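Local coordinates for outer membrane protein SusF (Bacteroides thetaiotaomicron, PDB 4FE9) that binds starch at the bacterial cell surface through its carbohydrate-binding modules, ahead of transport of the starch into the periplasm for degradation, at residues A[257-263]-A[292-296]; A[287-291]-A[426-430]; A[303-309]-A[340-345]; A[324-329]-A[361-365]; A[349-353]-A[364-368]. Where two conformers were deposited one is given. Residue numbers count along the deposited sequence, not the author numbering.

Contact 1: A[257-263]-A[292-296]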
# COMPACT_ATOMS: atom_id res chain seq x y z
N ASN A 257 -8.56 9.02 -4.58
CA ASN A 257 -8.24 8.24 -5.77
C ASN A 257 -7.88 9.13 -6.96
O ASN A 257 -7.99 8.70 -8.12
CB ASN A 257 -9.40 7.30 -6.12
CG ASN A 257 -8.95 6.09 -6.96
OD1 ASN A 257 -7.84 5.58 -6.78
ND2 ASN A 257 -9.80 5.68 -7.92
N SER A 258 -7.54 10.39 -6.68
CA SER A 258 -7.09 11.28 -7.73
C SER A 258 -5.61 11.05 -7.93
O SER A 258 -4.97 10.41 -7.10
CB SER A 258 -7.35 12.75 -7.35
OG SER A 258 -6.65 13.07 -6.17
N ALA A 259 -5.09 11.49 -9.07
CA ALA A 259 -3.69 11.23 -9.43
C ALA A 259 -3.20 12.36 -10.32
O ALA A 259 -3.94 12.84 -11.15
CB ALA A 259 -3.59 9.90 -10.16
N PRO A 260 -1.93 12.73 -10.20
CA PRO A 260 -1.34 13.66 -11.20
C PRO A 260 -1.42 13.08 -12.64
O PRO A 260 -1.26 11.89 -12.83
CB PRO A 260 0.13 13.78 -10.73
CG PRO A 260 0.42 12.45 -10.11
CD PRO A 260 -0.89 12.00 -9.45
N THR A 261 -1.63 13.95 -13.63
CA THR A 261 -1.62 13.55 -15.02
C THR A 261 -0.24 13.82 -15.68
O THR A 261 0.09 13.27 -16.73
CB THR A 261 -2.76 14.32 -15.83
OG1 THR A 261 -2.74 15.71 -15.48
CG2 THR A 261 -4.15 13.78 -15.43
N GLU A 262 0.57 14.65 -15.03
CA GLU A 262 1.97 14.82 -15.44
C GLU A 262 2.87 14.72 -14.24
O GLU A 262 2.45 15.03 -13.13
CB GLU A 262 2.16 16.19 -16.10
CG GLU A 262 1.31 16.37 -17.40
CD GLU A 262 1.61 17.70 -18.14
OE1 GLU A 262 2.14 18.65 -17.52
OE2 GLU A 262 1.23 17.80 -19.33
N LEU A 263 4.15 14.48 -14.49
CA LEU A 263 5.13 14.40 -13.41
C LEU A 263 6.52 14.79 -13.90
O LEU A 263 6.91 14.49 -15.05
CB LEU A 263 5.19 12.97 -12.83
CG LEU A 263 5.88 12.89 -11.47
CD1 LEU A 263 4.96 13.43 -10.37
CD2 LEU A 263 6.31 11.48 -11.17
N LYS A 292 -3.32 4.95 -14.30
CA LYS A 292 -3.50 6.12 -13.43
C LYS A 292 -2.23 6.50 -12.61
O LYS A 292 -1.78 5.76 -11.75
CB LYS A 292 -4.67 5.82 -12.46
CG LYS A 292 -5.07 6.95 -11.54
CD LYS A 292 -6.13 6.47 -10.50
CE LYS A 292 -7.54 6.59 -11.04
NZ LYS A 292 -8.04 7.98 -10.88
N GLY A 293 -1.77 7.73 -12.79
CA GLY A 293 -0.80 8.31 -11.86
C GLY A 293 0.58 7.62 -11.92
O GLY A 293 1.37 7.74 -11.00
N THR A 294 0.85 6.91 -13.01
CA THR A 294 2.10 6.19 -13.14
C THR A 294 2.92 6.64 -14.34
O THR A 294 2.37 6.90 -15.43
CB THR A 294 1.88 4.69 -13.18
OG1 THR A 294 1.26 4.32 -14.42
CG2 THR A 294 1.00 4.27 -12.04
N PHE A 295 4.24 6.71 -14.14
CA PHE A 295 5.15 7.43 -15.05
C PHE A 295 6.49 6.73 -15.05
O PHE A 295 6.79 5.96 -14.13
CB PHE A 295 5.36 8.89 -14.59
CG PHE A 295 4.12 9.66 -14.49
CD1 PHE A 295 3.66 10.40 -15.57
CD2 PHE A 295 3.43 9.74 -13.30
CE1 PHE A 295 2.47 11.11 -15.48
CE2 PHE A 295 2.26 10.47 -13.19
CZ PHE A 295 1.76 11.14 -14.29
N TRP A 296 7.28 6.97 -16.08
CA TRP A 296 8.61 6.41 -16.19
C TRP A 296 9.55 7.31 -17.00
O TRP A 296 9.11 8.27 -17.67
CB TRP A 296 8.58 4.98 -16.76
CG TRP A 296 8.17 4.92 -18.25
CD1 TRP A 296 6.90 5.00 -18.76
CD2 TRP A 296 9.06 4.95 -19.38
NE1 TRP A 296 6.94 5.08 -20.15
CE2 TRP A 296 8.25 4.99 -20.55
CE3 TRP A 296 10.45 5.03 -19.52
CZ2 TRP A 296 8.79 4.99 -21.81
CZ3 TRP A 296 10.99 4.96 -20.78
CH2 TRP A 296 10.17 4.93 -21.91
O HOH W 1 -2.71 10.01 -13.94
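The passage from the first to the second carbohydrate-binding module of SusF is a worked example of a connection held by a few specific contacts. The loop chain 257-263 runs beside 292-296, which leads into strand 294-301, in roughly the same direction (23° apart). Lys292 begins extended, chi1 and chi2 both t, then bends at chi3 and chi4, both m, so that NZ donates to Asn257 O at 2.9 Å; its CG lies 3.6 Å from Ala259 CB. The t rotamer of Asn257 serves another partner, Glu183 in the first module, through ND2. Ala259 points at Gly293, CB to CA 3.6 Å, where a side chain on the glycine would clash, and the positive phi of Gly293 also favours this residue. Phe295, chi1 m, turns its ring toward the linker: Leu263 CB sits over one face, 3.7 Å from the centroid, in a CH-pi contact, while Pro260 O (3.4 Å from CZ) and Thr261 O (3.4 Å from CE1) lie at the ring edge. One water accepts a hydrogen bond from Gly293 N (2.7 Å) and donates to Pro260 O (2.6 Å). A single direct hydrogen bond, a water bridge and one aromatic ring thus share the work, which implies that the linker is fitted against the second module by shape as much as by polar pairing.

Contact 2: A[287-291]-A[426-430]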
# COMPACT_ATOMS: atom_id res chain seq x y z
N PRO A 287 3.95 9.27 -19.11
CA PRO A 287 2.86 8.49 -18.49
C PRO A 287 2.81 7.04 -19.02
O PRO A 287 2.99 6.81 -20.20
CB PRO A 287 1.56 9.28 -18.88
CG PRO A 287 1.94 10.09 -20.09
CD PRO A 287 3.49 10.21 -20.14
N VAL A 288 2.61 6.08 -18.13
CA VAL A 288 2.30 4.72 -18.54
C VAL A 288 0.86 4.65 -19.10
O VAL A 288 -0.07 5.17 -18.48
CB VAL A 288 2.44 3.72 -17.34
CG1 VAL A 288 2.04 2.32 -17.77
CG2 VAL A 288 3.86 3.74 -16.79
N ASN A 289 0.69 4.00 -20.26
CA ASN A 289 -0.57 4.05 -21.01
C ASN A 289 -1.74 3.50 -20.20
O ASN A 289 -1.64 2.42 -19.63
CB ASN A 289 -0.44 3.26 -22.32
CG ASN A 289 -1.67 3.41 -23.23
OD1 ASN A 289 -2.72 2.88 -22.94
ND2 ASN A 289 -1.49 4.05 -24.37
N GLY A 290 -2.79 4.32 -20.06
CA GLY A 290 -4.04 3.91 -19.44
C GLY A 290 -3.87 3.58 -17.98
O GLY A 290 -4.63 2.78 -17.44
N THR A 291 -2.77 4.04 -17.38
CA THR A 291 -2.44 3.57 -16.04
C THR A 291 -2.28 4.74 -15.09
O THR A 291 -1.25 5.42 -15.09
CB THR A 291 -1.18 2.64 -16.01
OG1 THR A 291 -1.34 1.57 -16.96
CG2 THR A 291 -0.98 2.07 -14.63
N TRP A 426 3.80 -4.69 -22.69
CA TRP A 426 5.01 -3.96 -23.08
C TRP A 426 4.66 -2.66 -23.83
O TRP A 426 5.34 -1.66 -23.66
CB TRP A 426 5.89 -4.84 -23.97
CG TRP A 426 5.26 -5.16 -25.28
CD1 TRP A 426 4.42 -6.18 -25.55
CD2 TRP A 426 5.30 -4.34 -26.47
NE1 TRP A 426 3.96 -6.10 -26.86
CE2 TRP A 426 4.51 -4.99 -27.44
CE3 TRP A 426 5.97 -3.16 -26.81
CZ2 TRP A 426 4.33 -4.46 -28.73
CZ3 TRP A 426 5.80 -2.64 -28.10
CH2 TRP A 426 5.00 -3.30 -29.05
N TRP A 427 3.55 -2.67 -24.57
CA TRP A 427 3.23 -1.52 -25.45
C TRP A 427 2.74 -0.31 -24.63
O TRP A 427 2.52 0.76 -25.16
CB TRP A 427 2.16 -1.91 -26.45
CG TRP A 427 1.01 -2.58 -25.80
CD1 TRP A 427 0.86 -3.93 -25.61
CD2 TRP A 427 -0.13 -1.96 -25.22
NE1 TRP A 427 -0.29 -4.17 -24.91
CE2 TRP A 427 -0.90 -2.99 -24.63
CE3 TRP A 427 -0.54 -0.62 -25.08
CZ2 TRP A 427 -2.14 -2.74 -24.02
CZ3 TRP A 427 -1.77 -0.37 -24.42
CH2 TRP A 427 -2.53 -1.42 -23.88
N LYS A 428 2.46 -0.53 -23.35
CA LYS A 428 2.10 0.60 -22.46
C LYS A 428 3.24 1.58 -22.23
O LYS A 428 3.04 2.67 -21.71
CB LYS A 428 1.53 0.08 -21.15
CG LYS A 428 0.10 -0.52 -21.35
CD LYS A 428 -0.44 -1.19 -20.08
CE LYS A 428 -1.84 -1.70 -20.33
NZ LYS A 428 -2.57 -1.89 -19.10
N THR A 429 4.46 1.14 -22.53
CA THR A 429 5.63 1.97 -22.37
C THR A 429 6.51 1.82 -23.60
O THR A 429 7.64 1.30 -23.53
CB THR A 429 6.45 1.61 -21.04
OG1 THR A 429 6.82 0.22 -21.06
CG2 THR A 429 5.59 1.88 -19.78
N GLU A 430 5.98 2.22 -24.74
CA GLU A 430 6.73 2.08 -25.97
C GLU A 430 6.94 3.42 -26.61
O GLU A 430 6.37 4.45 -26.16
CB GLU A 430 6.06 1.07 -26.93
CG GLU A 430 4.75 1.61 -27.63
CD GLU A 430 4.39 0.85 -28.90
OE1 GLU A 430 5.33 0.45 -29.66
OE2 GLU A 430 3.17 0.77 -29.20
O HOH W 2 4.41 5.05 -21.65
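This is an interdomain contact between two loops: a type II beta turn of the second carbohydrate-binding module, Val288 to Thr291, meets residues 426-428, part of a 3-10 segment of the third. The turn links strands 283-287 and 294-301, and the 3-10 segment precedes strand 430-434. Gly290 occupies the third position of the turn with the positive phi expected of type II, and the turn is closed by Thr291 N to Val288 O at 3.1 Å and braced by Thr291 OG1 donating to Asn289 O at 2.8 Å. Asn289 leads the approach. Its CB lies 3.9 Å from Lys428 CB, its OD1 reaches the edge of the Trp427 ring at 3.7 Å from CZ3, and its ND2 is bonded to Gly442 O, also in the third module. Beside Asn289, Val288 CG2 packs on Thr429 CG2 at 3.9 Å, a pair that Trp296 of the second module also touches. These two segments bury 243 Å² between them. Lys428 O is the hub: it accepts from Asn289 N at 3.1 Å, nearly straight at 167°, and from a water at 2.7 Å that also donates to Pro287 O, again at 2.7 Å.

Contact 3: A[303-309]-A[340-345]. With GLC (alpha-D-glucopyranose), chain C; GLC (alpha-D-glucopyranose), chain B; EDO (1,2-ethanediol), chain J.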
# COMPACT_ATOMS: atom_id res chain seq x y z
N ALA A 303 26.86 9.49 -8.74
CA ALA A 303 26.80 9.12 -7.33
C ALA A 303 26.59 10.38 -6.51
O ALA A 303 27.07 11.43 -6.89
CB ALA A 303 28.07 8.38 -6.92
N ASN A 304 25.61 10.32 -5.60
CA ASN A 304 25.29 11.46 -4.72
C ASN A 304 24.41 12.55 -5.33
O ASN A 304 24.18 13.59 -4.70
CB ASN A 304 26.56 12.07 -4.13
CG ASN A 304 27.36 11.07 -3.28
OD1 ASN A 304 26.94 9.92 -3.08
ND2 ASN A 304 28.53 11.49 -2.85
N ASP A 305 23.97 12.35 -6.56
CA ASP A 305 22.86 13.15 -7.10
C ASP A 305 21.64 13.06 -6.17
O ASP A 305 21.31 11.98 -5.70
CB ASP A 305 22.49 12.64 -8.50
CG ASP A 305 23.45 13.18 -9.61
OD1 ASP A 305 24.11 14.24 -9.36
OD2 ASP A 305 23.51 12.56 -10.73
N GLN A 306 21.01 14.19 -5.87
CA GLN A 306 19.71 14.18 -5.18
C GLN A 306 18.61 14.64 -6.11
O GLN A 306 18.82 15.53 -6.91
CB GLN A 306 19.76 15.09 -3.95
CG GLN A 306 20.71 14.57 -2.86
CD GLN A 306 20.94 15.56 -1.76
OE1 GLN A 306 20.00 16.05 -1.14
NE2 GLN A 306 22.19 15.80 -1.44
N VAL A 307 17.45 14.01 -6.00
CA VAL A 307 16.29 14.39 -6.83
C VAL A 307 14.99 14.49 -6.04
O VAL A 307 14.82 13.83 -5.01
CB VAL A 307 16.08 13.40 -7.99
CG1 VAL A 307 17.28 13.44 -8.98
CG2 VAL A 307 15.85 12.02 -7.48
N LYS A 308 14.03 15.24 -6.59
CA LYS A 308 12.63 15.21 -6.11
C LYS A 308 11.66 15.27 -7.32
O LYS A 308 12.08 15.59 -8.43
CB LYS A 308 12.37 16.40 -5.19
CG LYS A 308 12.84 16.20 -3.77
CD LYS A 308 12.43 17.33 -2.91
CE LYS A 308 11.26 16.95 -2.05
NZ LYS A 308 11.04 17.95 -0.97
N PHE A 309 10.40 14.97 -7.08
CA PHE A 309 9.40 14.86 -8.15
C PHE A 309 8.25 15.78 -7.82
O PHE A 309 8.02 16.08 -6.66
CB PHE A 309 8.88 13.42 -8.26
CG PHE A 309 9.94 12.43 -8.58
CD1 PHE A 309 10.64 11.78 -7.56
CD2 PHE A 309 10.25 12.12 -9.89
CE1 PHE A 309 11.64 10.85 -7.85
CE2 PHE A 309 11.30 11.24 -10.20
CZ PHE A 309 11.99 10.60 -9.17
N GLY A 340 14.85 14.19 3.16
CA GLY A 340 13.59 14.05 2.42
C GLY A 340 13.79 14.08 0.91
O GLY A 340 12.87 13.78 0.15
N ASN A 341 15.00 14.45 0.48
CA ASN A 341 15.43 14.26 -0.90
C ASN A 341 15.69 12.81 -1.13
O ASN A 341 16.13 12.10 -0.23
CB ASN A 341 16.73 15.01 -1.17
CG ASN A 341 16.55 16.50 -1.15
OD1 ASN A 341 15.43 17.01 -1.13
ND2 ASN A 341 17.66 17.22 -1.29
N LEU A 342 15.53 12.37 -2.38
CA LEU A 342 15.99 11.06 -2.77
C LEU A 342 17.42 11.10 -3.32
O LEU A 342 17.70 11.80 -4.32
CB LEU A 342 15.05 10.43 -3.78
CG LEU A 342 15.46 9.05 -4.25
CD1 LEU A 342 15.39 8.05 -3.12
CD2 LEU A 342 14.63 8.58 -5.42
N LYS A 343 18.31 10.36 -2.66
CA LYS A 343 19.73 10.38 -3.01
C LYS A 343 20.11 9.09 -3.71
O LYS A 343 19.77 8.00 -3.26
CB LYS A 343 20.60 10.59 -1.76
CG LYS A 343 22.11 10.31 -1.98
CD LYS A 343 22.97 11.08 -0.97
CE LYS A 343 24.20 10.27 -0.56
NZ LYS A 343 24.76 10.75 0.76
N VAL A 344 20.73 9.22 -4.87
CA VAL A 344 21.16 8.07 -5.59
C VAL A 344 22.65 7.86 -5.30
O VAL A 344 23.43 8.82 -5.35
CB VAL A 344 20.95 8.27 -7.13
CG1 VAL A 344 21.34 7.01 -7.86
CG2 VAL A 344 19.48 8.63 -7.42
N GLY A 345 23.01 6.65 -4.91
CA GLY A 345 24.37 6.40 -4.41
C GLY A 345 25.33 5.82 -5.44
O GLY A 345 26.55 6.09 -5.40
C1 GLC C . 14.98 21.80 -2.66
C2 GLC C . 15.80 20.69 -2.05
C3 GLC C . 16.83 21.26 -1.05
C4 GLC C . 17.68 22.33 -1.69
C5 GLC C . 16.75 23.41 -2.24
C6 GLC C . 17.53 24.50 -2.97
O2 GLC C . 14.90 19.87 -1.33
O3 GLC C . 17.66 20.21 -0.56
O4 GLC C . 18.56 22.89 -0.70
O5 GLC C . 15.83 22.84 -3.17
O6 GLC C . 16.65 25.60 -3.19
C1 GLC B . 10.12 23.36 -1.40
C2 GLC B . 10.43 21.88 -1.58
C3 GLC B . 11.88 21.58 -1.27
C4 GLC B . 12.78 22.47 -2.10
C5 GLC B . 12.41 23.91 -1.89
C6 GLC B . 13.26 24.83 -2.76
O2 GLC B . 9.61 21.12 -0.71
O3 GLC B . 12.19 20.20 -1.53
O4 GLC B . 14.11 22.31 -1.66
O5 GLC B . 11.03 24.13 -2.19
O6 GLC B . 12.86 26.17 -2.50
C1 EDO J . 29.56 10.04 -9.03
O1 EDO J . 29.42 9.16 -10.17
C2 EDO J . 29.61 11.49 -9.51
O2 EDO J . 29.40 12.40 -8.42
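In the second carbohydrate-binding module, the antiparallel pair 306-309 and 341-343 satisfies its own backbone and also offers side chains to the sugars. Val307 and Leu342 form the hydrogen-bonded pair: Val307 N gives to Leu342 O at 2.8 Å and Leu342 N returns to Val307 O at 3.1 Å. Backbone bonding continues with Val344 N to Asp305 O at 2.9 Å and Asn304 N to Val344 O at 2.7 Å. Gln306 stands opposite Lys343 in a non-hydrogen-bonded pair, and its OE1 accepts a hydrogen bond from Asn341 ND2 at 2.6 Å. That bond probably helps orient the Asn341 amide, which reads one glucose twice: ND2 donates to O3 of the chain C sugar at 3.1 Å, and OD1 accepts from its O2 at 2.9 Å. Lys308 NZ serves the chain B glucose, donating to O3 at 2.6 Å and weakly to O2 at 3.5 Å, and also forms a salt bridge with Asp318. Trp272, another residue of this glycan pocket, packs on Gln306 and Asn341. Strand 306-310 lies between 341-343 and 264-267 in the sheet, and away from the sugars Leu342 and Phe309 meet Ile363 of strand 360-366.

Contact 4: A[324-329]-A[361-365]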
# COMPACT_ATOMS: atom_id res chain seq x y z
N ALA A 324 7.45 3.52 0.18
CA ALA A 324 7.33 2.33 -0.68
C ALA A 324 8.40 2.32 -1.78
O ALA A 324 8.13 2.66 -2.97
CB ALA A 324 5.90 2.22 -1.28
N ILE A 325 9.65 2.12 -1.36
CA ILE A 325 10.74 1.83 -2.28
C ILE A 325 11.29 0.43 -2.00
O ILE A 325 11.68 0.13 -0.89
CB ILE A 325 11.87 2.90 -2.16
CG1 ILE A 325 11.30 4.31 -2.36
CG2 ILE A 325 13.00 2.61 -3.17
CD1 ILE A 325 12.33 5.44 -2.28
N SER A 326 11.05 -0.48 -2.92
CA SER A 326 11.75 -1.75 -3.01
C SER A 326 13.10 -1.76 -2.25
O SER A 326 13.93 -0.85 -2.43
CB SER A 326 12.02 -2.06 -4.47
OG SER A 326 11.73 -3.38 -4.74
N GLN A 327 13.38 -2.87 -1.57
CA GLN A 327 14.77 -3.18 -1.17
C GLN A 327 15.66 -3.38 -2.41
O GLN A 327 16.80 -2.90 -2.44
CB GLN A 327 14.84 -4.41 -0.24
CG GLN A 327 16.25 -4.64 0.43
CD GLN A 327 16.78 -3.38 1.16
OE1 GLN A 327 16.11 -2.81 2.02
NE2 GLN A 327 17.96 -2.93 0.77
N GLU A 328 15.10 -4.04 -3.44
CA GLU A 328 15.75 -4.15 -4.76
C GLU A 328 16.24 -2.81 -5.25
O GLU A 328 17.40 -2.66 -5.59
CB GLU A 328 14.79 -4.74 -5.80
CG GLU A 328 14.48 -6.21 -5.61
CD GLU A 328 13.41 -6.46 -4.49
OE1 GLU A 328 13.18 -5.56 -3.63
OE2 GLU A 328 12.85 -7.58 -4.46
N SER A 329 15.33 -1.85 -5.34
CA SER A 329 15.68 -0.55 -5.86
C SER A 329 16.81 -0.02 -5.06
O SER A 329 17.67 0.70 -5.58
CB SER A 329 14.49 0.43 -5.77
OG SER A 329 13.46 0.04 -6.63
N LYS A 361 2.59 6.97 -2.58
CA LYS A 361 3.63 7.10 -3.58
C LYS A 361 4.52 5.85 -3.64
O LYS A 361 4.80 5.21 -2.61
CB LYS A 361 4.48 8.35 -3.30
CG LYS A 361 3.68 9.64 -3.27
CD LYS A 361 4.22 10.60 -2.28
CE LYS A 361 3.31 11.81 -2.13
NZ LYS A 361 3.43 12.36 -0.76
N VAL A 362 4.90 5.45 -4.85
CA VAL A 362 5.90 4.39 -5.06
C VAL A 362 6.98 4.92 -6.03
O VAL A 362 6.66 5.62 -6.99
CB VAL A 362 5.24 3.11 -5.65
CG1 VAL A 362 6.28 2.07 -5.98
CG2 VAL A 362 4.23 2.56 -4.67
N ILE A 363 8.25 4.74 -5.66
CA ILE A 363 9.36 5.04 -6.58
C ILE A 363 10.21 3.80 -6.72
O ILE A 363 10.46 3.13 -5.73
CB ILE A 363 10.21 6.18 -6.04
CG1 ILE A 363 9.38 7.44 -5.95
CG2 ILE A 363 11.47 6.39 -6.90
CD1 ILE A 363 10.02 8.57 -5.12
N GLU A 364 10.41 3.34 -7.97
CA GLU A 364 11.33 2.22 -8.26
C GLU A 364 12.45 2.64 -9.20
O GLU A 364 12.23 3.49 -10.08
CB GLU A 364 10.58 1.02 -8.84
CG GLU A 364 9.47 0.48 -7.94
CD GLU A 364 10.01 -0.23 -6.67
OE1 GLU A 364 10.05 0.40 -5.57
OE2 GLU A 364 10.41 -1.41 -6.78
N PHE A 365 13.68 2.20 -8.91
CA PHE A 365 14.78 2.22 -9.87
C PHE A 365 15.06 0.84 -10.38
O PHE A 365 15.16 -0.10 -9.60
CB PHE A 365 16.03 2.76 -9.25
CG PHE A 365 16.04 4.23 -9.14
CD1 PHE A 365 14.99 4.90 -8.53
CD2 PHE A 365 17.13 4.97 -9.61
CE1 PHE A 365 14.99 6.28 -8.41
CE2 PHE A 365 17.15 6.34 -9.50
CZ PHE A 365 16.08 7.01 -8.91
O HOH W 3 5.36 5.63 0.46
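Ser326 N donates to Glu364 OE1 at 3.0 Å, and Phe365 N donates to Ser329 OG at 3.1 Å; these two bonds tie the start of helix 327-333 to the edge strand 360-366. The first uses the backbone of the N-cap residue, Ser326, whose own OG gives to Glu328 OE1 at 2.8 Å within the helix start. In the second a helix side chain accepts a strand amide, so that a side chain satisfies an NH facing away from strand 348-357, on the side of the edge strand that has no neighbour in the sheet. Farther back along the chain the pairing loosens: Ile363 N reaches Ala324 O only weakly at 3.4 Å, and a water bridges Ala324 N (3.0 Å) and Lys361 O (3.1 Å). Around these bonds lies modest apolar packing. Ala324 CB touches Val362 CG2 at 3.8 Å, and Ile325 CG1 lies 4.3 Å from Ile363 CB. Ile325 also meets Leu342 and Leu335, and Ile363 and Phe365 meet Leu342 too. The motif is a helix N-terminus, with Ser326 as N-cap, packed on the outermost strand of the antiparallel sheet of the second carbohydrate-binding module, away from its sugars.

Contact 5: A[349-353]-A[364-368]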
# COMPACT_ATOMS: atom_id res chain seq x y z
N TRP A 349 22.84 4.72 -15.59
CA TRP A 349 21.53 4.86 -16.23
C TRP A 349 20.53 3.98 -15.52
O TRP A 349 20.77 2.78 -15.34
CB TRP A 349 21.61 4.46 -17.72
CG TRP A 349 22.34 5.50 -18.59
CD1 TRP A 349 23.68 5.51 -18.91
CD2 TRP A 349 21.78 6.69 -19.17
NE1 TRP A 349 23.99 6.70 -19.55
CE2 TRP A 349 22.83 7.37 -19.83
CE3 TRP A 349 20.49 7.21 -19.24
CZ2 TRP A 349 22.63 8.57 -20.51
CZ3 TRP A 349 20.28 8.38 -19.94
CH2 TRP A 349 21.35 9.05 -20.56
N TYR A 350 19.36 4.54 -15.21
CA TYR A 350 18.28 3.79 -14.56
C TYR A 350 16.93 4.08 -15.24
O TYR A 350 16.67 5.20 -15.63
CB TYR A 350 18.19 4.18 -13.09
CG TYR A 350 19.44 3.84 -12.28
CD1 TYR A 350 19.73 2.53 -11.94
CD2 TYR A 350 20.33 4.82 -11.88
CE1 TYR A 350 20.88 2.21 -11.22
CE2 TYR A 350 21.47 4.51 -11.15
CZ TYR A 350 21.72 3.21 -10.81
OH TYR A 350 22.88 2.89 -10.10
N LEU A 351 16.13 3.05 -15.42
CA LEU A 351 14.68 3.21 -15.60
C LEU A 351 14.02 3.58 -14.28
O LEU A 351 14.00 2.76 -13.33
CB LEU A 351 14.04 1.92 -16.16
CG LEU A 351 12.52 2.02 -16.48
CD1 LEU A 351 12.11 1.18 -17.67
CD2 LEU A 351 11.68 1.69 -15.31
N VAL A 352 13.59 4.83 -14.17
CA VAL A 352 12.87 5.29 -13.01
C VAL A 352 11.36 5.10 -13.21
O VAL A 352 10.79 5.52 -14.23
CB VAL A 352 13.16 6.76 -12.78
CG1 VAL A 352 12.35 7.27 -11.62
CG2 VAL A 352 14.68 6.97 -12.49
N TYR A 353 10.72 4.43 -12.26
CA TYR A 353 9.27 4.21 -12.29
C TYR A 353 8.61 4.82 -11.06
O TYR A 353 9.06 4.59 -9.93
CB TYR A 353 9.01 2.72 -12.35
CG TYR A 353 7.57 2.31 -12.15
CD1 TYR A 353 7.06 2.11 -10.87
CD2 TYR A 353 6.76 2.02 -13.23
CE1 TYR A 353 5.76 1.65 -10.68
CE2 TYR A 353 5.47 1.56 -13.05
CZ TYR A 353 4.97 1.40 -11.77
OH TYR A 353 3.68 0.97 -11.60
N GLU A 364 10.41 3.34 -7.97
CA GLU A 364 11.33 2.22 -8.26
C GLU A 364 12.45 2.64 -9.20
O GLU A 364 12.23 3.49 -10.08
CB GLU A 364 10.58 1.02 -8.84
CG GLU A 364 9.47 0.48 -7.94
CD GLU A 364 10.01 -0.23 -6.67
OE1 GLU A 364 10.05 0.40 -5.57
OE2 GLU A 364 10.41 -1.41 -6.78
N PHE A 365 13.68 2.20 -8.91
CA PHE A 365 14.78 2.22 -9.87
C PHE A 365 15.06 0.84 -10.38
O PHE A 365 15.16 -0.10 -9.60
CB PHE A 365 16.03 2.76 -9.25
CG PHE A 365 16.04 4.23 -9.14
CD1 PHE A 365 14.99 4.90 -8.53
CD2 PHE A 365 17.13 4.97 -9.61
CE1 PHE A 365 14.99 6.28 -8.41
CE2 PHE A 365 17.15 6.34 -9.50
CZ PHE A 365 16.08 7.01 -8.91
N GLU A 366 15.19 0.72 -11.70
CA GLU A 366 15.32 -0.59 -12.34
C GLU A 366 16.43 -0.58 -13.39
O GLU A 366 16.89 0.44 -13.76
CB GLU A 366 14.01 -0.97 -12.99
CG GLU A 366 12.98 -1.52 -11.99
CD GLU A 366 11.57 -1.57 -12.57
OE1 GLU A 366 11.37 -2.20 -13.64
OE2 GLU A 366 10.66 -1.01 -11.92
N LYS A 367 16.82 -1.76 -13.86
CA LYS A 367 17.79 -1.82 -14.95
C LYS A 367 17.20 -1.08 -16.17
O LYS A 367 16.03 -1.28 -16.51
CB LYS A 367 18.10 -3.27 -15.33
CG LYS A 367 18.72 -4.12 -14.20
CD LYS A 367 20.17 -3.77 -13.98
CE LYS A 367 21.09 -4.74 -14.70
NZ LYS A 367 21.67 -4.15 -15.95
N PRO A 368 18.01 -0.21 -16.82
CA PRO A 368 17.57 0.50 -18.04
C PRO A 368 17.54 -0.41 -19.25
O PRO A 368 18.35 -0.25 -20.14
CB PRO A 368 18.65 1.55 -18.23
CG PRO A 368 19.88 0.87 -17.75
CD PRO A 368 19.44 0.02 -16.55
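A beta hairpin, strands 348-357 and 360-366, illustrates how an antiparallel ladder can serve two different surroundings at once. Trp349 lies near the start of the first strand; its CB is 4.0 Å from Pro368 CG, while its indole extends into the third module, where NE1 bonds Thr396 O and the ring meets Phe401 edge-to-face. Tyr350 follows on the other face, its CG 3.7 Å from Phe365 CD2, the two rings set obliquely with planes at 59°; its OH bonds Ile346 O. Leu351 pairs with Glu366, through Glu366 N to Leu351 O at 2.9 Å and a weak return bond from Leu351 N to Glu366 O at 3.2 Å. Its side chain touches Val416 of the third module, and Glu366 OE1 bonds Lys419 N there. Val352 sits opposite Phe365 in a non-hydrogen-bonded pair and sets CG2 over the ring face in a CH-pi contact, 4.0 Å from the centroid, on the side that also packs on Phe301 and on Ala333 of helix 327-333. At Tyr353 the ladder is at its most regular: Tyr353 N donates to Glu364 O at 2.8 Å and 177°, and Glu364 N donates to Tyr353 O at 2.7 Å and 175°.

How the contacts relate
Taken together, the five contacts show how one module is built and then joined to its neighbours. Contacts 1, 3, 4 and 5 all reach the eight-strand antiparallel sheet of the second carbohydrate-binding module. Contact 1 comes first along the chain and fits the incoming linker; contacts 3 and 4 cross, their segments alternating; contact 5 follows contact 3 and shares Glu364 and Phe365 with contact 4, their centres about 10 Å apart. Phe365 also packs on Leu342 and Val344 of contact 3. Contact 2 crosses contact 1 along the chain, encloses contacts 3 to 5 and reaches the third module. It lies about 25 Å from contact 3 between centres, well apart from the glucose site there.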